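Local coordinates for protein purine phosphoribosyltransferase (Pyrococcus horikoshii, PDB 1VDM) that probably transfers phosphoribosyl groups to or from purine bases, as a type I phosphoribosyltransferase, at residues Lys21-Lys26 with Ser45-Asp50. Residues are numbered along the deposited sequence; the frame is centred on the assembly and turned at random.
Sequences KLREYK and SHILGD
L48 and R23 bury the most surface where the C-terminal ends of two helices meet, a worked example of one arginine packing through its aliphatic stem while its head adds a weak bond. The isobutyl group of L48 reaches across with its two methyls divided: CD2 lies 3.9 Å from CG of R23, on the aliphatic stem, while CD1 stands 4.1 Å from CD1 of L22, the two leucine side chains crossing at about a right angle. The R23 chain bends at its second torsion (chi2 -147°) and then runs on past L48 to the last turn of helix 38-47. There NH2 gives a weak, strongly bent hydrogen bond to O of I47 (3.2 Å, N-H...O 122°), reaching it obliquely to the guanidinium plane, and lies 3.4 Å from I47 CG2. That carbonyl belongs to the end of the helix, just before L48 leaves helical geometry, where the helix dipole would favour a cationic partner. With an alanine in place of R23, one flank of L48 would probably lose its cover and the I47 carbonyl would be left without this weak donor. I47 also packs on I15, F16 and A19 of helix 8-23, and L22 rests on V87 of strand 85-90. The contact thus joins two helices beside the mixed, largely parallel sheet of a type I phosphoribosyltransferase fold, helix 38-47 belonging to the beta-alpha-beta crossover between strands 29-33 and 53-61.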
loop_
_atom_site.group_PDB
_atom_site.type_symbol
_atom_site.label_atom_id
_atom_site.label_comp_id
_atom_site.label_asym_id
_atom_site.label_seq_id
_atom_site.Cartn_x
_atom_site.Cartn_y
_atom_site.Cartn_z
ATOM N N LYS G 21 -15.297 18.176 -30.641
ATOM C CA LYS G 21 -15.847 19.214 -31.506
ATOM C C LYS G 21 -15.275 20.583 -31.158
ATOM O O LYS G 21 -14.991 21.386 -32.044
ATOM C CB LYS G 21 -17.374 19.245 -31.396
ATOM C CG LYS G 21 -18.095 18.843 -32.667
ATOM C CD LYS G 21 -17.710 17.440 -33.107
ATOM C CE LYS G 21 -18.267 17.119 -34.487
ATOM N NZ LYS G 21 -17.915 15.739 -34.927
ATOM N N LEU G 22 -15.111 20.855 -29.868
ATOM C CA LEU G 22 -14.559 22.137 -29.449
ATOM C C LEU G 22 -13.080 22.254 -29.826
ATOM O O LEU G 22 -12.533 23.356 -29.876
ATOM C CB LEU G 22 -14.728 22.332 -27.936
ATOM C CG LEU G 22 -16.126 22.679 -27.409
ATOM C CD1 LEU G 22 -16.104 22.795 -25.886
ATOM C CD2 LEU G 22 -16.581 23.986 -28.038
ATOM N N ARG G 23 -12.436 21.119 -30.092
ATOM C CA ARG G 23 -11.025 21.120 -30.472
ATOM C C ARG G 23 -10.828 21.826 -31.808
ATOM O O ARG G 23 -9.815 22.491 -32.023
ATOM C CB ARG G 23 -10.475 19.690 -30.553
ATOM C CG ARG G 23 -10.257 19.041 -29.189
ATOM C CD ARG G 23 -9.067 18.087 -29.178
ATOM N NE ARG G 23 -8.761 17.632 -27.820
ATOM C CZ ARG G 23 -9.432 16.680 -27.173
ATOM N NH1 ARG G 23 -10.454 16.060 -27.753
ATOM N NH2 ARG G 23 -9.084 16.357 -25.937
ATOM N N GLU G 24 -11.807 21.687 -32.696
ATOM C CA GLU G 24 -11.757 22.323 -34.006
ATOM C C GLU G 24 -11.983 23.834 -33.877
ATOM O O GLU G 24 -11.633 24.601 -34.774
ATOM C CB GLU G 24 -12.819 21.710 -34.920
ATOM C CG GLU G 24 -12.793 20.184 -34.951
ATOM C CD GLU G 24 -13.900 19.580 -35.808
ATOM O OE1 GLU G 24 -15.092 19.868 -35.545
ATOM O OE2 GLU G 24 -13.580 18.810 -36.740
ATOM N N TYR G 25 -12.562 24.254 -32.754
ATOM C CA TYR G 25 -12.844 25.666 -32.502
ATOM C C TYR G 25 -11.723 26.371 -31.728
ATOM O O TYR G 25 -11.603 27.594 -31.778
ATOM C CB TYR G 25 -14.175 25.796 -31.749
ATOM C CG TYR G 25 -14.505 27.200 -31.297
ATOM C CD1 TYR G 25 -14.602 28.248 -32.216
ATOM C CD2 TYR G 25 -14.703 27.488 -29.943
ATOM C CE1 TYR G 25 -14.885 29.550 -31.799
ATOM C CE2 TYR G 25 -14.990 28.783 -29.516
ATOM C CZ TYR G 25 -15.078 29.810 -30.450
ATOM O OH TYR G 25 -15.355 31.093 -30.030
ATOM N N LYS G 26 -10.912 25.600 -31.008
ATOM C CA LYS G 26 -9.787 26.141 -30.246
ATOM C C LYS G 26 -10.103 27.335 -29.342
ATOM O O LYS G 26 -9.680 28.462 -29.606
ATOM C CB LYS G 26 -8.660 26.513 -31.207
ATOM C CG LYS G 26 -8.243 25.361 -32.106
ATOM C CD LYS G 26 -7.110 25.747 -33.039
ATOM C CE LYS G 26 -6.736 24.588 -33.953
ATOM N NZ LYS G 26 -7.887 24.144 -34.791
ATOM N N SER G 45 -12.379 22.320 -19.161
ATOM C CA SER G 45 -11.186 23.118 -18.895
ATOM C C SER G 45 -9.958 22.202 -18.871
ATOM O O SER G 45 -8.901 22.557 -19.387
ATOM C CB SER G 45 -11.306 23.835 -17.554
ATOM O OG SER G 45 -10.147 24.608 -17.305
ATOM N N HIS G 46 -10.116 21.026 -18.268
ATOM C CA HIS G 46 -9.052 20.034 -18.170
ATOM C C HIS G 46 -8.797 19.356 -19.520
ATOM O O HIS G 46 -7.673 19.357 -20.013
ATOM C CB HIS G 46 -9.419 18.966 -17.128
ATOM C CG HIS G 46 -9.308 19.433 -15.708
ATOM N ND1 HIS G 46 -8.101 19.547 -15.054
ATOM C CD2 HIS G 46 -10.255 19.813 -14.816
ATOM C CE1 HIS G 46 -8.307 19.975 -13.820
ATOM N NE2 HIS G 46 -9.605 20.144 -13.651
ATOM N N ILE G 47 -9.849 18.792 -20.114
ATOM C CA ILE G 47 -9.761 18.092 -21.395
ATOM C C ILE G 47 -9.196 18.909 -22.557
ATOM O O ILE G 47 -8.641 18.346 -23.497
ATOM C CB ILE G 47 -11.139 17.559 -21.838
ATOM C CG1 ILE G 47 -11.754 16.702 -20.735
ATOM C CG2 ILE G 47 -10.988 16.717 -23.095
ATOM C CD1 ILE G 47 -13.093 16.098 -21.111
ATOM N N LEU G 48 -9.333 20.227 -22.503
ATOM C CA LEU G 48 -8.838 21.065 -23.587
ATOM C C LEU G 48 -7.500 21.757 -23.313
ATOM O O LEU G 48 -7.227 22.826 -23.867
ATOM C CB LEU G 48 -9.891 22.114 -23.950
ATOM C CG LEU G 48 -11.215 21.589 -24.512
ATOM C CD1 LEU G 48 -12.163 22.756 -24.710
ATOM C CD2 LEU G 48 -10.983 20.863 -25.827
ATOM N N GLY G 49 -6.669 21.159 -22.462
ATOM C CA GLY G 49 -5.375 21.749 -22.167
ATOM C C GLY G 49 -5.378 22.835 -21.104
ATOM O O GLY G 49 -4.794 23.903 -21.293
ATOM N N ASP G 50 -6.024 22.553 -19.979
ATOM C CA ASP G 50 -6.112 23.498 -18.870
ATOM C C ASP G 50 -6.264 24.954 -19.287
ATOM O O ASP G 50 -5.529 25.817 -18.807
ATOM C CB ASP G 50 -4.893 23.365 -17.949
ATOM C CG ASP G 50 -4.971 22.145 -17.041
ATOM O OD1 ASP G 50 -4.060 21.972 -16.198
ATOM O OD2 ASP G 50 -5.939 21.360 -17.165
#